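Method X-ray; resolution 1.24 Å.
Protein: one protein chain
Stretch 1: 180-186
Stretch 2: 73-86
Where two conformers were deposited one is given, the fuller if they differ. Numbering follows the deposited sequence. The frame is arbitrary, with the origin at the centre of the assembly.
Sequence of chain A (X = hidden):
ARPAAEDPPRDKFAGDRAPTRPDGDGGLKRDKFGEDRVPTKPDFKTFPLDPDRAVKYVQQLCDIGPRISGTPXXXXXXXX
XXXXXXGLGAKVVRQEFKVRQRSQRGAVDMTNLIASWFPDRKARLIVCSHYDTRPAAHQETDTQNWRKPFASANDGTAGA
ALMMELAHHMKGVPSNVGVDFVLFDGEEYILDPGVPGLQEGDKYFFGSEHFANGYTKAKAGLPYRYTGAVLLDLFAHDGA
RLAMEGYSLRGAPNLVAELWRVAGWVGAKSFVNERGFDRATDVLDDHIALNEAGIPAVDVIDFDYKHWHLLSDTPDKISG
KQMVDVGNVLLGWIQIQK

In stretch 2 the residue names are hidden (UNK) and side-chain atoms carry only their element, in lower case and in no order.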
ATOM      1  N   ASP A 180      -1.947 -11.930  -1.458  1.00 11.45           N
ATOM      2  CA  ASP A 180      -0.708 -11.571  -0.781  1.00 11.45           C
ATOM      3  C   ASP A 180      -0.766 -10.104  -0.382  1.00 10.80           C
ATOM      4  O   ASP A 180      -0.984  -9.233  -1.238  1.00 12.19           O
ATOM      5  CB  ASP A 180       0.503 -11.823  -1.676  1.00 12.53           C
ATOM      6  CG  ASP A 180       0.710 -13.291  -1.914  1.00 13.32           C
ATOM      7  OD1 ASP A 180       0.383 -14.078  -1.003  1.00 14.56           O
ATOM      8  OD2 ASP A 180       1.168 -13.683  -3.001  1.00 14.60           O
ATOM      9  N   PHE A 181      -0.609  -9.840   0.916  1.00 10.96           N
ATOM     10  CA  PHE A 181      -0.389  -8.487   1.408  1.00 10.66           C
ATOM     11  C   PHE A 181       1.110  -8.238   1.287  1.00 10.85           C
ATOM     12  O   PHE A 181       1.911  -8.980   1.876  1.00 12.55           O
ATOM     13  CB  PHE A 181      -0.773  -8.396   2.884  1.00 11.47           C
ATOM     14  CG  PHE A 181      -2.256  -8.483   3.182  1.00 11.06           C
ATOM     15  CD1 PHE A 181      -3.228  -8.633   2.188  1.00 11.56           C
ATOM     16  CD2 PHE A 181      -2.681  -8.394   4.510  1.00 12.36           C
ATOM     17  CE1 PHE A 181      -4.602  -8.686   2.522  1.00 12.36           C
ATOM     18  CE2 PHE A 181      -4.037  -8.442   4.836  1.00 12.90           C
ATOM     19  CZ  PHE A 181      -4.994  -8.584   3.855  1.00 12.74           C
ATOM     20  N   VAL A 182       1.502  -7.240   0.508  1.00 11.10           N
ATOM     21  CA  VAL A 182       2.914  -6.980   0.264  1.00 11.19           C
ATOM     22  C   VAL A 182       3.228  -5.578   0.774  1.00 11.53           C
ATOM     23  O   VAL A 182       2.600  -4.594   0.350  1.00 11.80           O
ATOM     24  CB  VAL A 182       3.283  -7.137  -1.224  1.00 12.36           C
ATOM     25  CG1 VAL A 182       4.771  -6.862  -1.432  1.00 13.63           C
ATOM     26  CG2 VAL A 182       2.884  -8.538  -1.728  1.00 12.47           C
ATOM     27  N   LEU A 183       4.209  -5.492   1.673  1.00 11.30           N
ATOM     28  CA  LEU A 183       4.689  -4.231   2.222  1.00 11.57           C
ATOM     29  C   LEU A 183       6.069  -3.952   1.641  1.00 11.50           C
ATOM     30  O   LEU A 183       7.024  -4.717   1.872  1.00 12.30           O
ATOM     31  CB  LEU A 183       4.731  -4.301   3.745  1.00 13.30           C
ATOM     32  CG  LEU A 183       3.306  -4.325   4.311  1.00 13.75           C
ATOM     33  CD1 LEU A 183       3.312  -4.908   5.698  1.00 19.77           C
ATOM     34  CD2 LEU A 183       2.717  -2.939   4.283  1.00 17.21           C
ATOM     35  N   PHE A 184       6.165  -2.876   0.859  1.00 11.11           N
ATOM     36  CA  PHE A 184       7.413  -2.498   0.201  1.00 11.18           C
ATOM     37  C   PHE A 184       8.249  -1.598   1.097  1.00 11.15           C
ATOM     38  O   PHE A 184       7.783  -0.543   1.551  1.00 11.62           O
ATOM     39  CB  PHE A 184       7.138  -1.729  -1.084  1.00 12.04           C
ATOM     40  CG  PHE A 184       6.330  -2.487  -2.105  1.00 11.39           C
ATOM     41  CD1 PHE A 184       6.748  -3.727  -2.598  1.00 12.24           C
ATOM     42  CD2 PHE A 184       5.145  -1.946  -2.595  1.00 12.41           C
ATOM     43  CE1 PHE A 184       5.993  -4.396  -3.558  1.00 12.48           C
ATOM     44  CE2 PHE A 184       4.401  -2.611  -3.556  1.00 12.89           C
ATOM     45  CZ  PHE A 184       4.822  -3.833  -4.030  1.00 12.66           C
ATOM     46  N   ASP A 185       9.502  -1.990   1.314  1.00 11.44           N
ATOM     47  CA  ASP A 185      10.463  -1.088   1.921  1.00 11.32           C
ATOM     48  C   ASP A 185      10.975  -0.095   0.873  1.00 11.98           C
ATOM     49  O   ASP A 185      10.797  -0.271  -0.339  1.00 12.36           O
ATOM     50  CB  ASP A 185      11.627  -1.909   2.478  1.00 12.47           C
ATOM     51  CG  ASP A 185      12.353  -1.241   3.652  1.00 12.29           C
ATOM     52  OD1 ASP A 185      12.195  -0.016   3.905  1.00 12.58           O
ATOM     53  OD2 ASP A 185      13.097  -1.981   4.345  1.00 13.31           O
ATOM     54  N   GLY A 186      11.621   0.958   1.355  1.00 12.10           N
ATOM     55  CA  GLY A 186      12.435   1.796   0.496  1.00 12.61           C
ATOM     56  C   GLY A 186      11.685   2.469  -0.630  1.00 12.12           C
ATOM     57  O   GLY A 186      12.273   2.743  -1.685  1.00 12.28           O
ATOM     58  N   UNK A  73      13.403   1.641  14.236  1.00 15.82           N
ATOM     59  CA  UNK A  73      11.952   1.762  14.161  1.00 15.30           C
ATOM     60  C   UNK A  73      11.360   0.860  13.091  1.00 14.31           C
ATOM     61  O   UNK A  73      10.294   0.258  13.281  1.00 14.68           O
ATOM     62  N   UNK A  74      12.048   0.754  11.948  1.00 14.17           N
ATOM     63  CA  UNK A  74      11.614  -0.176  10.909  1.00 13.85           C
ATOM     64  C   UNK A  74      11.674  -1.626  11.389  1.00 14.52           C
ATOM     65  O   UNK A  74      10.755  -2.407  11.133  1.00 14.15           O
ATOM     66  c   UNK A  74      12.224  -1.042   8.592  1.00 14.36           C
ATOM     67  c   UNK A  74      10.447   0.099   6.827  1.00 15.03           C
ATOM     68  s   UNK A  74      10.537  -1.248   7.993  1.00 14.08           S
ATOM     69  c   UNK A  74      12.431   0.045   9.633  1.00 14.58           C
ATOM     70  N   UNK A  75      12.746  -2.006  12.094  1.00 14.86           N
ATOM     71  CA  UNK A  75      12.831  -3.361  12.633  1.00 15.71           C
ATOM     72  C   UNK A  75      11.655  -3.638  13.569  1.00 15.33           C
ATOM     73  O   UNK A  75      11.021  -4.702  13.505  1.00 16.38           O
ATOM     74  c   UNK A  75      14.186  -4.910  14.064  1.00 19.91           C
ATOM     75  c   UNK A  75      15.342  -3.480  12.325  1.00 20.11           C
ATOM     76  c   UNK A  75      14.188  -3.574  13.338  1.00 17.83           C
ATOM     77  N   UNK A  76      11.344  -2.684  14.450  1.00 15.29           N
ATOM     78  CA  UNK A  76      10.216  -2.863  15.368  1.00 16.01           C
ATOM     79  C   UNK A  76       8.906  -3.031  14.610  1.00 15.47           C
ATOM     80  O   UNK A  76       8.095  -3.897  14.944  1.00 15.90           O
ATOM     81  n   UNK A  76       7.899  -3.955  20.206  0.57 30.32           N
ATOM     82  c   UNK A  76       7.882  -2.825  19.242  0.57 28.11           C
ATOM     83  c   UNK A  76      10.130  -1.678  16.325  1.00 17.72           C
ATOM     84  c   UNK A  76       9.013  -2.906  18.225  0.57 24.92           C
ATOM     85  c   UNK A  76       8.946  -1.733  17.278  1.00 21.29           C
ATOM     86  N   UNK A  77       8.678  -2.197  13.597  1.00 14.37           N
ATOM     87  CA  UNK A  77       7.469  -2.338  12.786  1.00 14.57           C
ATOM     88  C   UNK A  77       7.378  -3.727  12.167  1.00 14.00           C
ATOM     89  O   UNK A  77       6.290  -4.328  12.114  1.00 14.20           O
ATOM     90  c   UNK A  77       6.298  -0.323   9.680  1.00 15.67           C
ATOM     91  c   UNK A  77       6.383  -1.463  10.656  1.00 16.81           C
ATOM     92  n   UNK A  77       7.438   0.078   9.064  1.00 15.20           N
ATOM     93  c   UNK A  77       7.456  -1.267  11.694  1.00 16.03           C
ATOM     94  o   UNK A  77       5.209   0.152   9.422  1.00 19.08           O
ATOM     95  N   UNK A  78       8.501  -4.230  11.642  1.00 14.45           N
ATOM     96  CA  UNK A  78       8.491  -5.565  11.044  1.00 14.11           C
ATOM     97  C   UNK A  78       8.080  -6.627  12.056  1.00 14.47           C
ATOM     98  O   UNK A  78       7.307  -7.542  11.733  1.00 15.50           O
ATOM     99  c   UNK A  78      11.651  -5.030   8.912  1.00 15.71           C
ATOM    100  n   UNK A  78      12.025  -4.336   7.855  1.00 15.76           N
ATOM    101  o   UNK A  78      12.454  -5.647   9.611  1.00 18.76           O
ATOM    102  c   UNK A  78      10.171  -5.055   9.228  1.00 14.69           C
ATOM    103  c   UNK A  78       9.860  -5.888  10.455  1.00 15.23           C
ATOM    104  N   UNK A  79       8.564  -6.503  13.298  1.00 15.78           N
ATOM    105  CA  UNK A  79       8.194  -7.469  14.333  1.00 17.08           C
ATOM    106  C   UNK A  79       6.704  -7.383  14.651  1.00 16.04           C
ATOM    107  O   UNK A  79       6.014  -8.411  14.756  1.00 16.74           O
ATOM    108  c   UNK A  79      11.425  -7.000  16.487  0.54 26.48           C
ATOM    109  o   UNK A  79      12.617  -7.377  16.466  0.54 27.62           O
ATOM    110  o   UNK A  79      10.971  -6.240  17.372  0.54 28.20           O
ATOM    111  c   UNK A  79       9.020  -7.226  15.590  1.00 19.68           C
ATOM    112  c   UNK A  79      10.508  -7.488  15.367  0.54 22.09           C
ATOM    113  N   UNK A  80       6.197  -6.159  14.830  1.00 15.79           N
ATOM    114  CA  UNK A  80       4.780  -5.961  15.136  1.00 15.79           C
ATOM    115  C   UNK A  80       3.914  -6.573  14.043  1.00 14.58           C
ATOM    116  O   UNK A  80       2.958  -7.317  14.311  1.00 15.11           O
ATOM    117  c   UNK A  80       5.167  -3.915  16.573  1.00 19.44           C
ATOM    118  c   UNK A  80       4.489  -4.459  15.315  1.00 16.84           C
ATOM    119  c   UNK A  80       2.990  -4.202  15.341  1.00 18.91           C
ATOM    120  N   UNK A  81       4.224  -6.244  12.787  1.00 14.24           N
ATOM    121  CA  UNK A  81       3.411  -6.721  11.675  1.00 13.30           C
ATOM    122  C   UNK A  81       3.506  -8.229  11.518  1.00 13.48           C
ATOM    123  O   UNK A  81       2.490  -8.894  11.265  1.00 14.49           O
ATOM    124  c   UNK A  81       4.184  -3.848   9.209  1.00 15.98           C
ATOM    125  c   UNK A  81       3.474  -4.532  10.349  1.00 14.51           C
ATOM    126  c   UNK A  81       1.973  -4.303  10.227  1.00 15.93           C
ATOM    127  c   UNK A  81       3.827  -6.024  10.382  1.00 13.82           C
ATOM    128  N   UNK A  82       4.714  -8.788  11.640  1.00 14.39           N
ATOM    129  CA  UNK A  82       4.875 -10.227  11.476  1.00 14.89           C
ATOM    130  C   UNK A  82       4.059 -10.977  12.511  1.00 14.73           C
ATOM    131  O   UNK A  82       3.321 -11.912  12.172  1.00 15.74           O
ATOM    132  o   UNK A  82       7.067  -9.981  10.483  1.00 16.67           O
ATOM    133  c   UNK A  82       6.552 -12.126  11.496  1.00 17.99           C
ATOM    134  c   UNK A  82       6.360 -10.608  11.561  1.00 16.08           C
ATOM    135  N   UNK A  83       4.165 -10.565  13.781  1.00 15.58           N
ATOM    136  CA  UNK A  83       3.415 -11.236  14.840  1.00 15.64           C
ATOM    137  C   UNK A  83       1.914 -11.096  14.627  1.00 14.75           C
ATOM    138  O   UNK A  83       1.155 -12.059  14.813  1.00 15.32           O
ATOM    139  c   UNK A  83       3.089 -11.259  17.374  0.50 21.59           C
ATOM    140  c   UNK A  83       3.820 -10.659  16.193  1.00 18.28           C
ATOM    141  c   UNK A  83       2.800 -11.235  19.872  0.50 27.84           C
ATOM    142  n   UNK A  83       3.254 -10.639  21.158  0.50 29.99           N
ATOM    143  c   UNK A  83       3.500 -10.597  18.681  0.50 24.76           C
ATOM    144  N   UNK A  84       1.468  -9.917  14.193  1.00 14.49           N
ATOM    145  CA  UNK A  84       0.041  -9.701  13.988  1.00 13.86           C
ATOM    146  C   UNK A  84      -0.495 -10.610  12.883  1.00 12.99           C
ATOM    147  O   UNK A  84      -1.514 -11.316  13.050  1.00 13.81           O
ATOM    148  c   UNK A  84      -3.652  -7.383  13.980  1.00 14.51           C
ATOM    149  n   UNK A  84      -3.599  -7.422  12.659  1.00 13.92           N
ATOM    150  c   UNK A  84      -2.319  -7.736  12.277  1.00 13.85           C
ATOM    151  n   UNK A  84      -2.454  -7.664  14.463  1.00 15.11           N
ATOM    152  c   UNK A  84      -1.590  -7.879  13.410  1.00 13.88           C
ATOM    153  c   UNK A  84      -0.160  -8.238  13.611  1.00 14.37           C
ATOM    154  N   UNK A  85       0.178 -10.598  11.733  1.00 13.05           N
ATOM    155  CA  UNK A  85      -0.292 -11.381  10.599  1.00 13.08           C
ATOM    156  C   UNK A  85      -0.230 -12.875  10.891  1.00 13.13           C
ATOM    157  O   UNK A  85      -1.170 -13.618  10.577  1.00 14.13           O
ATOM    158  c   UNK A  85       0.283  -9.644   8.797  1.00 13.08           C
ATOM    159  c   UNK A  85      -0.108  -7.098   7.751  1.00 13.96           C
ATOM    160  c   UNK A  85       1.363  -8.880   8.363  1.00 14.44           C
ATOM    161  c   UNK A  85       0.509 -11.043   9.341  1.00 13.71           C
ATOM    162  c   UNK A  85      -1.193  -7.829   8.176  1.00 13.69           C
ATOM    163  c   UNK A  85      -0.998  -9.101   8.711  1.00 13.25           C
ATOM    164  c   UNK A  85       1.162  -7.615   7.843  1.00 14.76           C
ATOM    165  N   UNK A  86       0.871 -13.345  11.483  1.00 14.27           N
ATOM    166  CA  UNK A  86       0.976 -14.768  11.799  1.00 14.89           C
ATOM    167  C   UNK A  86      -0.085 -15.183  12.803  1.00 13.98           C
ATOM    168  O   UNK A  86      -0.656 -16.279  12.698  1.00 15.21           O
ATOM    169  o   UNK A  86       5.681 -15.777  10.970  1.00 20.81           O
ATOM    170  c   UNK A  86       2.368 -15.088  12.343  1.00 16.20           C
ATOM    171  o   UNK A  86       5.078 -15.300  13.017  1.00 22.18           O
ATOM    172  c   UNK A  86       4.834 -15.402  11.795  1.00 19.69           C
ATOM    173  c   UNK A  86       3.452 -15.075  11.268  1.00 17.17           C
TER

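Position 73 has no side-chain atoms beyond CA and is therefore Gly73; its carbonyl O accepts the first helical hydrogen bond of the stretch, from N of position 77 at 3.0 Å. Position 74 carries two carbons, a sulfur and a terminal carbon in an unbranched chain, and that last carbon lies 3.4 Å from Asp185 OD1: a thioether, so Met74. Position 75 has one carbon bearing two others, a beta-branched valine, Val75, out of reach of the strand. Position 76, four carbons in a row ending in nitrogen, is Lys76, exposed and kinked by a p rotamer at chi2.

At position 77 three carbons end in one oxygen and one nitrogen, an amide, hence Gln77. Its CA-to-CB bond points toward the strand, yet its nearest approach, Gln77 OE1 to Leu183 CD2, is 6.5 Å, too far for contact. Position 78 has the same composition, with its nitrogen 4.4 Å from Asp185 OD2; it is Gln78. That NE2 to OD2 separation is too long for a hydrogen bond, and both atoms are satisfied elsewhere in the structure. Position 79, three carbons with two oxygens on the third, is the exposed carboxylate Glu79. Position 80 repeats the three-carbon fork, Val80, and does not reach the strand.

Position 81 has four carbons forked at the second, one terminal carbon 3.8 Å from Leu183 CD1; it is Leu81. Position 82 has one carbon carrying an oxygen and a carbon, so it is Thr82, whose OG1 donates to Gln78 O at 2.8 Å. Position 83, another four-carbon chain ending in nitrogen, is Lys83, fully extended. Position 84 has one carbon, then a five-membered ring of three carbons and two nitrogens, out of reach of stretch 1; it is His84. At position 85 one carbon carries a ring of six, with one ring carbon 4.0 Å from Phe181 CD2 and another 4.1 Å from Leu183 CD1; with no hydroxyl, it is Phe85. Position 86, three carbons and two carboxylate oxygens, is Glu86, exposed.

The helix runs nearly antiparallel to the strand, at 176°, and the axes approach to 12.1 Å, so side chains must bridge the gap. Alternation along the strand turns Phe181 and Leu183 toward the helix, where they meet Leu81 and Phe85, one helical turn apart. Phe85 approaches the edge of the Phe181 ring, and Leu183 lies at the edge of the Phe85 ring. Beyond the strand, Asp185 reaches Met74. No hydrogen bond crosses the interface; apolar packing dominates the 233 Å² buried.

Stretch 2 (73-86) GMVKQQEVLTKHFE
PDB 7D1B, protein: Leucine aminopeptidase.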